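Local coordinates for putative ATP/GTP binding protein (Burkholderia pseudomallei, PDB 3EIR), which deamidates a specific glutamine of host NEDD8, thereby shutting down cullin-RING ubiquitin ligases and arresting the host cell cycle, at residues Tyr153-Asn158 / Leu258-His263; Ser139-Val144 / Glu213-Leu218; Ser54-Trp59 / Asp100-Met105. All blocks are in the same frame, centred on the assembly; numbering follows the deposited sequence.

Interaction 1 of 3, residues Tyr153-Asn158 / Leu258-His263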
ATOM      1  N   TYR A 153     -13.890   5.273   0.327  1.00 46.53           N
ATOM      2  CA  TYR A 153     -13.481   3.873   0.268  1.00 38.22           C
ATOM      3  C   TYR A 153     -12.002   3.796  -0.059  1.00 45.79           C
ATOM      4  O   TYR A 153     -11.450   4.709  -0.662  1.00 39.93           O
ATOM      5  CB  TYR A 153     -14.285   3.124  -0.789  1.00 44.18           C
ATOM      6  CG  TYR A 153     -15.753   2.987  -0.462  1.00 50.15           C
ATOM      7  CD1 TYR A 153     -16.221   1.901   0.269  1.00 48.21           C
ATOM      8  CD2 TYR A 153     -16.674   3.936  -0.893  1.00 54.20           C
ATOM      9  CE1 TYR A 153     -17.558   1.764   0.568  1.00 51.61           C
ATOM     10  CE2 TYR A 153     -18.013   3.809  -0.594  1.00 56.63           C
ATOM     11  CZ  TYR A 153     -18.450   2.719   0.138  1.00 59.12           C
ATOM     12  OH  TYR A 153     -19.784   2.581   0.441  1.00 65.18           O
ATOM     13  N   VAL A 154     -11.348   2.723   0.368  1.00 39.45           N
ATOM     14  CA  VAL A 154     -10.008   2.426  -0.112  1.00 38.41           C
ATOM     15  C   VAL A 154     -10.029   0.995  -0.617  1.00 46.72           C
ATOM     16  O   VAL A 154     -10.639   0.129   0.014  1.00 45.26           O
ATOM     17  CB  VAL A 154      -8.938   2.581   0.980  1.00 43.76           C
ATOM     18  CG1 VAL A 154      -9.265   1.720   2.198  1.00 44.07           C
ATOM     19  CG2 VAL A 154      -7.569   2.223   0.440  1.00 39.27           C
ATOM     20  N   VAL A 155      -9.340   0.731  -1.721  1.00 44.42           N
ATOM     21  CA  VAL A 155      -9.341  -0.576  -2.352  1.00 39.52           C
ATOM     22  C   VAL A 155      -7.958  -1.210  -2.262  1.00 42.13           C
ATOM     23  O   VAL A 155      -7.017  -0.610  -2.669  1.00 41.05           O
ATOM     24  CB  VAL A 155      -9.771  -0.455  -3.809  1.00 46.48           C
ATOM     25  CG1 VAL A 155      -9.854  -1.773  -4.444  1.00 55.21           C
ATOM     26  CG2 VAL A 155     -11.083   0.254  -3.937  1.00 36.85           C
ATOM     27  N   ILE A 156      -7.826  -2.404  -1.691  1.00 39.09           N
ATOM     28  CA  ILE A 156      -6.544  -3.068  -1.726  1.00 30.74           C
ATOM     29  C   ILE A 156      -6.567  -3.983  -2.952  1.00 42.58           C
ATOM     30  O   ILE A 156      -7.482  -4.791  -3.109  1.00 47.24           O
ATOM     31  CB  ILE A 156      -6.247  -3.815  -0.413  1.00 38.62           C
ATOM     32  CG1 ILE A 156      -4.888  -4.521  -0.492  1.00 38.04           C
ATOM     33  CG2 ILE A 156      -7.365  -4.791  -0.078  1.00 41.59           C
ATOM     34  CD1 ILE A 156      -4.194  -4.684   0.861  1.00 32.54           C
ATOM     35  N   VAL A 157      -5.600  -3.803  -3.849  1.00 40.05           N
ATOM     36  CA  VAL A 157      -5.527  -4.600  -5.070  1.00 35.08           C
ATOM     37  C   VAL A 157      -4.422  -5.653  -5.007  1.00 43.26           C
ATOM     38  O   VAL A 157      -3.264  -5.342  -4.723  1.00 45.46           O
ATOM     39  CB  VAL A 157      -5.293  -3.728  -6.336  1.00 38.04           C
ATOM     40  CG1 VAL A 157      -5.371  -4.599  -7.590  1.00 37.17           C
ATOM     41  CG2 VAL A 157      -6.319  -2.611  -6.418  1.00 48.05           C
ATOM     42  N   ASN A 158      -4.783  -6.903  -5.283  1.00 44.21           N
ATOM     43  CA  ASN A 158      -3.788  -7.959  -5.430  1.00 43.66           C
ATOM     44  C   ASN A 158      -3.725  -8.347  -6.892  1.00 41.65           C
ATOM     45  O   ASN A 158      -4.496  -9.187  -7.355  1.00 44.63           O
ATOM     46  CB  ASN A 158      -4.127  -9.171  -4.557  1.00 46.58           C
ATOM     47  CG  ASN A 158      -2.988 -10.182  -4.488  1.00 54.55           C
ATOM     48  OD1 ASN A 158      -1.993 -10.067  -5.207  1.00 42.98           O
ATOM     49  ND2 ASN A 158      -3.135 -11.184  -3.625  1.00 54.13           N
ATOM     50  N   LEU A 258      -6.412 -11.570 -10.815  1.00 63.30           N
ATOM     51  CA  LEU A 258      -6.685 -10.247 -10.271  1.00 64.88           C
ATOM     52  C   LEU A 258      -7.706 -10.349  -9.141  1.00 66.29           C
ATOM     53  O   LEU A 258      -8.734 -11.016  -9.273  1.00 67.12           O
ATOM     54  CB  LEU A 258      -7.195  -9.306 -11.361  1.00 62.32           C
ATOM     55  CG  LEU A 258      -7.620  -7.906 -10.913  1.00 60.18           C
ATOM     56  CD1 LEU A 258      -6.492  -7.188 -10.190  1.00 51.79           C
ATOM     57  CD2 LEU A 258      -8.082  -7.109 -12.117  1.00 64.41           C
ATOM     58  N   ARG A 259      -7.405  -9.695  -8.027  1.00 53.91           N
ATOM     59  CA  ARG A 259      -8.274  -9.718  -6.860  1.00 53.54           C
ATOM     60  C   ARG A 259      -8.193  -8.362  -6.193  1.00 48.56           C
ATOM     61  O   ARG A 259      -7.108  -7.800  -6.078  1.00 49.60           O
ATOM     62  CB  ARG A 259      -7.816 -10.801  -5.878  1.00 52.59           C
ATOM     63  CG  ARG A 259      -8.149 -12.220  -6.308  1.00 68.19           C
ATOM     64  CD  ARG A 259      -7.209 -13.234  -5.666  1.00 73.58           C
ATOM     65  NE  ARG A 259      -6.981 -12.958  -4.249  1.00 74.38           N
ATOM     66  CZ  ARG A 259      -7.774 -13.382  -3.268  1.00 75.50           C
ATOM     67  NH1 ARG A 259      -8.855 -14.105  -3.546  1.00 67.22           N
ATOM     68  NH2 ARG A 259      -7.486 -13.083  -2.007  1.00 73.62           N
ATOM     69  N   PHE A 260      -9.332  -7.826  -5.769  1.00 44.89           N
ATOM     70  CA  PHE A 260      -9.326  -6.592  -4.992  1.00 46.84           C
ATOM     71  C   PHE A 260     -10.463  -6.562  -3.974  1.00 48.75           C
ATOM     72  O   PHE A 260     -11.463  -7.270  -4.107  1.00 50.06           O
ATOM     73  CB  PHE A 260      -9.378  -5.355  -5.896  1.00 43.93           C
ATOM     74  CG  PHE A 260     -10.578  -5.306  -6.792  1.00 50.99           C
ATOM     75  CD1 PHE A 260     -11.809  -4.886  -6.306  1.00 53.31           C
ATOM     76  CD2 PHE A 260     -10.479  -5.666  -8.129  1.00 58.37           C
ATOM     77  CE1 PHE A 260     -12.921  -4.833  -7.134  1.00 52.62           C
ATOM     78  CE2 PHE A 260     -11.586  -5.615  -8.959  1.00 60.62           C
ATOM     79  CZ  PHE A 260     -12.809  -5.197  -8.459  1.00 58.28           C
ATOM     80  N   ALA A 261     -10.293  -5.741  -2.951  1.00 43.19           N
ATOM     81  CA  ALA A 261     -11.302  -5.607  -1.912  1.00 47.57           C
ATOM     82  C   ALA A 261     -11.403  -4.145  -1.529  1.00 40.93           C
ATOM     83  O   ALA A 261     -10.392  -3.512  -1.242  1.00 40.60           O
ATOM     84  CB  ALA A 261     -10.913  -6.435  -0.701  1.00 41.97           C
ATOM     85  N   SER A 262     -12.616  -3.606  -1.541  1.00 45.29           N
ATOM     86  CA  SER A 262     -12.839  -2.238  -1.084  1.00 41.00           C
ATOM     87  C   SER A 262     -13.341  -2.241   0.353  1.00 44.82           C
ATOM     88  O   SER A 262     -13.955  -3.216   0.815  1.00 39.12           O
ATOM     89  CB  SER A 262     -13.847  -1.517  -1.971  1.00 38.90           C
ATOM     90  OG  SER A 262     -15.153  -2.003  -1.728  1.00 47.85           O
ATOM     91  N   HIS A 263     -13.079  -1.141   1.048  1.00 39.75           N
ATOM     92  CA  HIS A 263     -13.494  -0.985   2.431  1.00 40.09           C
ATOM     93  C   HIS A 263     -13.774   0.491   2.719  1.00 42.36           C
ATOM     94  O   HIS A 263     -12.935   1.343   2.455  1.00 38.78           O
ATOM     95  CB  HIS A 263     -12.402  -1.495   3.360  1.00 34.27           C
ATOM     96  CG  HIS A 263     -12.890  -1.847   4.733  1.00 39.80           C
ATOM     97  ND1 HIS A 263     -13.380  -0.906   5.615  1.00 38.29           N
ATOM     98  CD2 HIS A 263     -12.961  -3.038   5.375  1.00 31.46           C
ATOM     99  CE1 HIS A 263     -13.725  -1.500   6.745  1.00 37.20           C
ATOM    100  NE2 HIS A 263     -13.482  -2.793   6.624  1.00 43.91           N
TER
HETATM  101  O   HOH W   1      -5.283 -10.804  -1.683  1.00 49.96           O
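Chi1 of -177° in V155 swings CG1 away from its own nitrogen and lays it against F260, whose chi1 of 58° tucks CG between backbone N and carbonyl carbon. The two side chains then run side by side in the same direction, with V155 CG1 3.9 Å from F260 CB. The other branch of the valine, CG2, meets S262 CB at 3.8 Å. One pair further along the same face, V157 divides its methyls in a similar way: CG1 reaches CD1 of L258 at 3.8 Å, and CG2 leans on F260 CB.

Beneath these contacts lies a regular antiparallel ladder. V154 with H263, I156 with A261 and N158 with R259 are hydrogen-bonded pairs; V155 with S262 and V157 with F260 are the non-hydrogen-bonded pairs between them. A261 O takes the N-H of I156 at 2.8 Å and also a CA-H contact from V155. On the reverse face I156 CG2 rests 4.0 Å from A261 CB, and helix 111-121 covers I156 through N114 and F117. The ladder thus adds 258-265 as an outermost strand to the sheet of this papain-like fold. At its polar end N158 ND2 and R259 NH2 are both donors, and one water accepts from each, at 2.9 Å from N158 ND2. Water therefore reconciles two groups that could not satisfy each other directly through these hydrogens.

Interaction 2 of 3, residues Ser139-Val144 / Glu213-Leu218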
ATOM      1  N   SER A 139     -15.559  -6.232 -12.528  1.00 70.47           N
ATOM      2  CA  SER A 139     -14.711  -5.148 -13.001  1.00 70.43           C
ATOM      3  C   SER A 139     -14.700  -4.004 -11.993  1.00 67.57           C
ATOM      4  O   SER A 139     -15.710  -3.710 -11.364  1.00 64.90           O
ATOM      5  CB  SER A 139     -15.200  -4.635 -14.352  1.00 79.71           C
ATOM      6  OG  SER A 139     -16.514  -4.116 -14.251  1.00 86.95           O
ATOM      7  N   PHE A 140     -13.545  -3.371 -11.845  1.00 58.92           N
ATOM      8  CA  PHE A 140     -13.428  -2.167 -11.056  1.00 56.51           C
ATOM      9  C   PHE A 140     -14.592  -1.210 -11.338  1.00 64.57           C
ATOM     10  O   PHE A 140     -15.247  -0.728 -10.414  1.00 65.20           O
ATOM     11  CB  PHE A 140     -12.082  -1.498 -11.325  1.00 58.95           C
ATOM     12  CG  PHE A 140     -11.800  -0.337 -10.425  1.00 60.37           C
ATOM     13  CD1 PHE A 140     -11.350  -0.542  -9.133  1.00 52.19           C
ATOM     14  CD2 PHE A 140     -11.999   0.958 -10.864  1.00 67.81           C
ATOM     15  CE1 PHE A 140     -11.091   0.522  -8.299  1.00 55.20           C
ATOM     16  CE2 PHE A 140     -11.747   2.032 -10.027  1.00 67.10           C
ATOM     17  CZ  PHE A 140     -11.292   1.811  -8.746  1.00 56.73           C
ATOM     18  N   ALA A 141     -14.862  -0.944 -12.610  1.00 66.34           N
ATOM     19  CA  ALA A 141     -15.998  -0.098 -12.968  1.00 74.21           C
ATOM     20  C   ALA A 141     -17.269  -0.602 -12.294  1.00 76.83           C
ATOM     21  O   ALA A 141     -17.946   0.146 -11.591  1.00 77.44           O
ATOM     22  CB  ALA A 141     -16.183  -0.061 -14.472  1.00 84.74           C
ATOM     23  N   GLU A 142     -17.582  -1.874 -12.525  1.00 81.98           N
ATOM     24  CA  GLU A 142     -18.727  -2.532 -11.902  1.00 82.53           C
ATOM     25  C   GLU A 142     -18.852  -2.188 -10.427  1.00 79.03           C
ATOM     26  O   GLU A 142     -19.856  -1.631  -9.977  1.00 77.93           O
ATOM     27  CB  GLU A 142     -18.590  -4.053 -12.020  1.00 80.34           C
ATOM     28  CG  GLU A 142     -19.450  -4.703 -13.084  1.00 87.19           C
ATOM     29  CD  GLU A 142     -19.478  -6.215 -12.942  1.00 85.46           C
ATOM     30  OE1 GLU A 142     -20.583  -6.799 -12.936  1.00 82.28           O
ATOM     31  OE2 GLU A 142     -18.391  -6.819 -12.819  1.00 84.39           O
ATOM     32  N   HIS A 143     -17.815  -2.539  -9.678  1.00 74.07           N
ATOM     33  CA  HIS A 143     -17.831  -2.416  -8.234  1.00 69.11           C
ATOM     34  C   HIS A 143     -17.981  -0.970  -7.780  1.00 76.07           C
ATOM     35  O   HIS A 143     -18.842  -0.656  -6.957  1.00 77.54           O
ATOM     36  CB  HIS A 143     -16.561  -3.020  -7.646  1.00 59.87           C
ATOM     37  CG  HIS A 143     -16.547  -3.038  -6.153  1.00 56.46           C
ATOM     38  ND1 HIS A 143     -17.526  -3.662  -5.410  1.00 58.28           N
ATOM     39  CD2 HIS A 143     -15.675  -2.511  -5.263  1.00 56.17           C
ATOM     40  CE1 HIS A 143     -17.258  -3.517  -4.126  1.00 54.70           C
ATOM     41  NE2 HIS A 143     -16.140  -2.824  -4.010  1.00 58.96           N
ATOM     42  N   VAL A 144     -17.145  -0.090  -8.317  1.00 72.20           N
ATOM     43  CA  VAL A 144     -17.151   1.298  -7.886  1.00 68.03           C
ATOM     44  C   VAL A 144     -18.511   1.947  -8.117  1.00 75.23           C
ATOM     45  O   VAL A 144     -18.998   2.704  -7.278  1.00 74.72           O
ATOM     46  CB  VAL A 144     -16.041   2.107  -8.569  1.00 60.00           C
ATOM     47  CG1 VAL A 144     -16.135   3.565  -8.172  1.00 64.18           C
ATOM     48  CG2 VAL A 144     -14.695   1.558  -8.164  1.00 52.41           C
ATOM     49  N   GLU A 213      -8.870   4.423 -16.886  1.00 75.67           N
ATOM     50  CA  GLU A 213      -7.615   3.685 -16.958  1.00 74.25           C
ATOM     51  C   GLU A 213      -7.531   2.663 -15.827  1.00 68.80           C
ATOM     52  O   GLU A 213      -6.940   1.596 -15.983  1.00 68.74           O
ATOM     53  CB  GLU A 213      -6.425   4.639 -16.887  1.00 76.20           C
ATOM     54  CG  GLU A 213      -6.392   5.662 -18.004  1.00 80.50           C
ATOM     55  CD  GLU A 213      -5.112   6.473 -18.011  1.00 85.14           C
ATOM     56  OE1 GLU A 213      -4.429   6.508 -16.971  1.00 77.77           O
ATOM     57  OE2 GLU A 213      -4.788   7.074 -19.057  1.00 95.71           O
ATOM     58  N   LEU A 214      -8.113   2.985 -14.680  1.00 53.47           N
ATOM     59  CA  LEU A 214      -8.143   2.017 -13.591  1.00 52.57           C
ATOM     60  C   LEU A 214      -9.000   0.814 -13.990  1.00 56.21           C
ATOM     61  O   LEU A 214      -8.610  -0.334 -13.766  1.00 53.31           O
ATOM     62  CB  LEU A 214      -8.648   2.660 -12.295  1.00 52.89           C
ATOM     63  CG  LEU A 214      -7.626   2.922 -11.181  1.00 50.93           C
ATOM     64  CD1 LEU A 214      -6.196   2.976 -11.685  1.00 54.00           C
ATOM     65  CD2 LEU A 214      -7.978   4.183 -10.409  1.00 54.75           C
ATOM     66  N   ASN A 215     -10.153   1.076 -14.604  1.00 57.45           N
ATOM     67  CA  ASN A 215     -11.039   0.001 -15.032  1.00 64.75           C
ATOM     68  C   ASN A 215     -10.336  -0.931 -16.004  1.00 68.59           C
ATOM     69  O   ASN A 215     -10.456  -2.153 -15.901  1.00 69.34           O
ATOM     70  CB  ASN A 215     -12.308   0.545 -15.687  1.00 71.24           C
ATOM     71  CG  ASN A 215     -13.314  -0.552 -15.995  1.00 84.22           C
ATOM     72  OD1 ASN A 215     -13.540  -1.449 -15.177  1.00 87.64           O
ATOM     73  ND2 ASN A 215     -13.919  -0.492 -17.176  1.00 92.15           N
ATOM     74  N   GLN A 216      -9.608  -0.335 -16.944  1.00 63.45           N
ATOM     75  CA  GLN A 216      -8.876  -1.067 -17.966  1.00 72.91           C
ATOM     76  C   GLN A 216      -7.781  -1.914 -17.345  1.00 74.73           C
ATOM     77  O   GLN A 216      -7.669  -3.106 -17.636  1.00 76.37           O
ATOM     78  CB  GLN A 216      -8.273  -0.094 -18.977  1.00 78.50           C
ATOM     79  CG  GLN A 216      -9.307   0.699 -19.746  1.00 86.63           C
ATOM     80  CD  GLN A 216      -8.686   1.753 -20.637  1.00 94.10           C
ATOM     81  OE1 GLN A 216      -7.617   1.543 -21.209  1.00 97.70           O
ATOM     82  NE2 GLN A 216      -9.354   2.897 -20.759  1.00 96.12           N
ATOM     83  N   LEU A 217      -6.972  -1.295 -16.493  1.00 69.17           N
ATOM     84  CA  LEU A 217      -5.952  -2.024 -15.758  1.00 64.94           C
ATOM     85  C   LEU A 217      -6.606  -3.190 -15.038  1.00 62.07           C
ATOM     86  O   LEU A 217      -6.283  -4.349 -15.290  1.00 65.43           O
ATOM     87  CB  LEU A 217      -5.271  -1.116 -14.732  1.00 66.24           C
ATOM     88  CG  LEU A 217      -3.794  -1.405 -14.443  1.00 71.60           C
ATOM     89  CD1 LEU A 217      -3.346  -0.740 -13.161  1.00 45.66           C
ATOM     90  CD2 LEU A 217      -3.516  -2.901 -14.394  1.00 71.63           C
ATOM     91  N   LEU A 218      -7.581  -2.890 -14.207  1.00 59.61           N
ATOM     92  CA  LEU A 218      -8.169  -3.871 -13.330  1.00 63.04           C
ATOM     93  C   LEU A 218      -9.341  -4.567 -13.993  1.00 71.80           C
ATOM     94  O   LEU A 218     -10.437  -4.578 -13.479  1.00 77.39           O
ATOM     95  CB  LEU A 218      -8.617  -3.213 -12.023  1.00 54.49           C
ATOM     96  CG  LEU A 218      -7.630  -2.760 -10.956  1.00 56.11           C
ATOM     97  CD1 LEU A 218      -6.239  -2.592 -11.380  1.00 54.84           C
ATOM     98  CD2 LEU A 218      -8.094  -1.532 -10.289  1.00 61.13           C
TER
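F140 CB lies 3.9 Å from L218 CB; beyond it, CG trans to the main-chain nitrogen (chi1 -173°) carries the ring on between L214 and L218. Along the CD1 side the ring meets a single methyl: L218 CD2 lies 3.6 Å from F140 CD1 and remains near CG and CE1. Along the CD2 side the neighbour is L214, whose CB comes within 3.9 Å of F140 CE2. One ring face is covered from within the phenylalanine's own helix, with V144 CG2 near the rim. I168 of strand 164-170 touches F140, L214 and L218 alike, so the ring helps seat both helices on the sheet.

The polar half of the contact belongs to N215. Its OD1 accepts from A141 N at 2.9 Å, with an N-H...O angle of 155°, although the donor stands 51° above the amide carbonyl plane rather than on a lone pair. A141 CB is pressed against the same oxygen. Next door S139 and E142 form a capping box: S139 OG accepts from E142 N at 3.0 Å, and E142 OE2 accepts from S139 N at 2.9 Å. Consecutive amides at the start of helix 140-144 are thus met by side-chain oxygens, one of them supplied by helix 211-217, and the carboxylate of E142 would probably be stabilised by the positive end of the helix dipole.

Interaction 3 of 3, residues Ser54-Trp59 / Asp100-Met105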
ATOM      1  N   SER A  54       7.882   5.069  15.193  1.00 50.96           N
ATOM      2  CA  SER A  54       6.932   5.260  14.104  1.00 50.68           C
ATOM      3  C   SER A  54       7.134   4.170  13.046  1.00 50.51           C
ATOM      4  O   SER A  54       6.176   3.530  12.604  1.00 46.80           O
ATOM      5  CB  SER A  54       7.086   6.650  13.474  1.00 52.50           C
ATOM      6  OG  SER A  54       6.673   7.674  14.367  1.00 55.32           O
ATOM      7  N   ASN A  55       8.389   3.957  12.656  1.00 50.89           N
ATOM      8  CA  ASN A  55       8.717   2.954  11.652  1.00 44.84           C
ATOM      9  C   ASN A  55       8.364   1.539  12.110  1.00 49.26           C
ATOM     10  O   ASN A  55       7.744   0.789  11.361  1.00 53.18           O
ATOM     11  CB  ASN A  55      10.194   3.056  11.237  1.00 56.59           C
ATOM     12  CG  ASN A  55      10.494   2.312   9.936  1.00 50.61           C
ATOM     13  OD1 ASN A  55      10.700   1.101   9.932  1.00 49.97           O
ATOM     14  ND2 ASN A  55      10.519   3.045   8.828  1.00 48.43           N
ATOM     15  N   ARG A  56       8.732   1.187  13.342  1.00 45.44           N
ATOM     16  CA  ARG A  56       8.439  -0.145  13.877  1.00 47.91           C
ATOM     17  C   ARG A  56       6.944  -0.429  13.902  1.00 42.94           C
ATOM     18  O   ARG A  56       6.486  -1.486  13.481  1.00 53.49           O
ATOM     19  CB  ARG A  56       8.993  -0.288  15.290  1.00 59.83           C
ATOM     20  CG  ARG A  56      10.498  -0.330  15.359  1.00 72.34           C
ATOM     21  CD  ARG A  56      11.025  -1.731  15.597  1.00 67.71           C
ATOM     22  NE  ARG A  56      12.457  -1.780  15.329  1.00 67.68           N
ATOM     23  CZ  ARG A  56      13.391  -1.344  16.167  1.00 59.22           C
ATOM     24  NH1 ARG A  56      13.049  -0.832  17.343  1.00 43.52           N
ATOM     25  NH2 ARG A  56      14.673  -1.427  15.830  1.00 64.32           N
ATOM     26  N   VAL A  57       6.188   0.537  14.392  1.00 45.01           N
ATOM     27  CA  VAL A  57       4.749   0.392  14.510  1.00 48.26           C
ATOM     28  C   VAL A  57       4.088   0.358  13.137  1.00 39.43           C
ATOM     29  O   VAL A  57       3.182  -0.438  12.898  1.00 39.80           O
ATOM     30  CB  VAL A  57       4.156   1.519  15.387  1.00 45.20           C
ATOM     31  CG1 VAL A  57       2.656   1.658  15.164  1.00 46.95           C
ATOM     32  CG2 VAL A  57       4.472   1.255  16.850  1.00 40.12           C
ATOM     33  N   MET A  58       4.556   1.205  12.226  1.00 41.93           N
ATOM     34  CA  MET A  58       3.948   1.279  10.903  1.00 36.64           C
ATOM     35  C   MET A  58       4.145   0.016  10.065  1.00 36.82           C
ATOM     36  O   MET A  58       3.200  -0.477   9.449  1.00 40.45           O
ATOM     37  CB  MET A  58       4.450   2.501  10.134  1.00 40.53           C
ATOM     38  CG  MET A  58       3.760   2.674   8.799  1.00 44.31           C
ATOM     39  SD  MET A  58       2.110   3.375   8.970  1.00 46.80           S
ATOM     40  CE  MET A  58       1.175   2.345   7.837  1.00 45.24           C
ATOM     41  N   TRP A  59       5.359  -0.522  10.040  1.00 42.54           N
ATOM     42  CA  TRP A  59       5.632  -1.621   9.118  1.00 40.43           C
ATOM     43  C   TRP A  59       5.728  -3.012   9.777  1.00 48.17           C
ATOM     44  O   TRP A  59       6.371  -3.905   9.241  1.00 47.33           O
ATOM     45  CB  TRP A  59       6.895  -1.345   8.292  1.00 44.73           C
ATOM     46  CG  TRP A  59       6.905  -0.029   7.523  1.00 44.74           C
ATOM     47  CD1 TRP A  59       7.933   0.874   7.468  1.00 42.22           C
ATOM     48  CD2 TRP A  59       5.863   0.504   6.684  1.00 41.54           C
ATOM     49  NE1 TRP A  59       7.590   1.932   6.667  1.00 42.06           N
ATOM     50  CE2 TRP A  59       6.331   1.730   6.168  1.00 42.01           C
ATOM     51  CE3 TRP A  59       4.585   0.067   6.326  1.00 38.11           C
ATOM     52  CZ2 TRP A  59       5.561   2.525   5.316  1.00 41.25           C
ATOM     53  CZ3 TRP A  59       3.828   0.851   5.470  1.00 37.65           C
ATOM     54  CH2 TRP A  59       4.317   2.071   4.980  1.00 41.23           C
ATOM     55  N   ASP A 100      19.983  -6.111   9.301  1.00 64.54           N
ATOM     56  CA  ASP A 100      19.876  -5.780  10.712  1.00 61.88           C
ATOM     57  C   ASP A 100      18.401  -5.708  11.110  1.00 53.38           C
ATOM     58  O   ASP A 100      17.668  -4.838  10.649  1.00 58.92           O
ATOM     59  CB  ASP A 100      20.577  -4.455  10.988  1.00 62.25           C
ATOM     60  CG  ASP A 100      20.724  -4.177  12.458  1.00 69.04           C
ATOM     61  OD1 ASP A 100      19.881  -4.668  13.238  1.00 78.16           O
ATOM     62  OD2 ASP A 100      21.682  -3.472  12.833  1.00 71.73           O
ATOM     63  N   PRO A 101      17.959  -6.631  11.971  1.00 55.74           N
ATOM     64  CA  PRO A 101      16.543  -6.706  12.351  1.00 54.47           C
ATOM     65  C   PRO A 101      16.077  -5.437  13.071  1.00 49.88           C
ATOM     66  O   PRO A 101      14.881  -5.162  13.146  1.00 56.66           O
ATOM     67  CB  PRO A 101      16.498  -7.901  13.309  1.00 65.23           C
ATOM     68  CG  PRO A 101      17.823  -8.567  13.207  1.00 54.80           C
ATOM     69  CD  PRO A 101      18.793  -7.547  12.758  1.00 56.03           C
ATOM     70  N   PHE A 102      17.020  -4.663  13.593  1.00 45.40           N
ATOM     71  CA  PHE A 102      16.670  -3.413  14.252  1.00 50.25           C
ATOM     72  C   PHE A 102      16.608  -2.245  13.270  1.00 56.42           C
ATOM     73  O   PHE A 102      16.052  -1.199  13.581  1.00 56.01           O
ATOM     74  CB  PHE A 102      17.653  -3.100  15.376  1.00 49.69           C
ATOM     75  CG  PHE A 102      17.720  -4.156  16.434  1.00 53.46           C
ATOM     76  CD1 PHE A 102      16.831  -4.147  17.494  1.00 50.93           C
ATOM     77  CD2 PHE A 102      18.677  -5.156  16.375  1.00 56.38           C
ATOM     78  CE1 PHE A 102      16.896  -5.107  18.478  1.00 51.31           C
ATOM     79  CE2 PHE A 102      18.746  -6.126  17.355  1.00 55.90           C
ATOM     80  CZ  PHE A 102      17.854  -6.100  18.410  1.00 56.78           C
ATOM     81  N   ALA A 103      17.173  -2.428  12.081  1.00 62.74           N
ATOM     82  CA  ALA A 103      17.206  -1.357  11.084  1.00 63.68           C
ATOM     83  C   ALA A 103      15.805  -0.850  10.739  1.00 69.45           C
ATOM     84  O   ALA A 103      14.832  -1.599  10.819  1.00 71.77           O
ATOM     85  CB  ALA A 103      17.916  -1.832   9.830  1.00 69.65           C
ATOM     86  N   LEU A 104      15.703   0.426  10.369  1.00 63.83           N
ATOM     87  CA  LEU A 104      14.461   0.949   9.818  1.00 63.74           C
ATOM     88  C   LEU A 104      14.088   0.066   8.646  1.00 62.93           C
ATOM     89  O   LEU A 104      14.947  -0.586   8.058  1.00 68.95           O
ATOM     90  CB  LEU A 104      14.635   2.385   9.322  1.00 64.77           C
ATOM     91  CG  LEU A 104      15.142   3.457  10.283  1.00 74.77           C
ATOM     92  CD1 LEU A 104      15.179   4.815   9.579  1.00 82.35           C
ATOM     93  CD2 LEU A 104      14.287   3.530  11.528  1.00 41.57           C
ATOM     94  N   MET A 105      12.814   0.037   8.292  1.00 62.30           N
ATOM     95  CA  MET A 105      12.396  -0.823   7.199  1.00 56.50           C
ATOM     96  C   MET A 105      11.948  -0.030   5.981  1.00 47.86           C
ATOM     97  O   MET A 105      11.361   1.043   6.103  1.00 48.94           O
ATOM     98  CB  MET A 105      11.290  -1.789   7.655  1.00 54.45           C
ATOM     99  CG  MET A 105      11.708  -2.709   8.795  1.00 60.08           C
ATOM    100  SD  MET A 105      10.334  -3.567   9.618  1.00 75.23           S
ATOM    101  CE  MET A 105       9.777  -4.646   8.311  1.00 47.78           C
TER
HETATM  102  O   HOH W   2      13.176  -2.654  12.837  1.00 53.68           O
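Between R56 and the turn that carries F102, one water oxygen is gripped by three groups: it accepts from R56 NE at 2.7 Å and donates to P101 O and A103 O. The turn is a type I beta turn from D100 to A103, overlaid by an Asx turn in which D100 OD1 accepts from F102 N at 2.9 Å. R56 also addresses it directly. NH2 donates to F102 O at 2.6 Å, with a bent N-H...O angle of 132°, on a lone pair in the carbonyl plane; the oxygen itself is tilted somewhat from the guanidinium plane. A bend at chi2 (-104°) turns the arginine chain across toward these acceptors, and its NH1 forms a salt bridge with E52 one turn back. NE, NH1 and NH2 are each engaged, which should limit rotation of the guanidinium, and NH2 comes in at the edge of the F102 ring.

One residue earlier on helix 52-58, N55 uses its side-chain amide to read the backbone of M105. OD1 accepts from M105 N at 2.9 Å and nearly straight (160°), the donor standing above the amide plane. ND2 adds only a weak bond to M105 O, and it also donates to L49 O. CB of the asparagine meanwhile touches CD2 of L104.

The helix thereby holds a loop without regular secondary structure that leads from helix 89-96 to C109, the probable catalytic cysteine, found as cysteinesulfonic acid in this crystal. M58 CG lies over the centre of one face of the W59 ring, while M105 bends at chi3 and sets its CE 3.6 Å from W59 O.

Interaction 3 closes first along the chain and stands across the chain's centre from the others, its centre about 25 Å from that of interaction 1 and 34 Å from that of interaction 2. Interactions 1 and 2 interleave in sequence, helix 140-144 being followed directly by strand 152-159, and their centres are about 11 Å apart. They touch: S262 OG and H143 NE2 are probably hydrogen-bonded, and F260 packs near F140. Between side chains, N158 is about 7 Å and L218 about 9 Å from H164, while Q184 is about 9 to 10 Å from all three interactions. Sheet and packed helices thus lie opposite 54-59/100-105, which ties down part of the loop leading in sequence to C109.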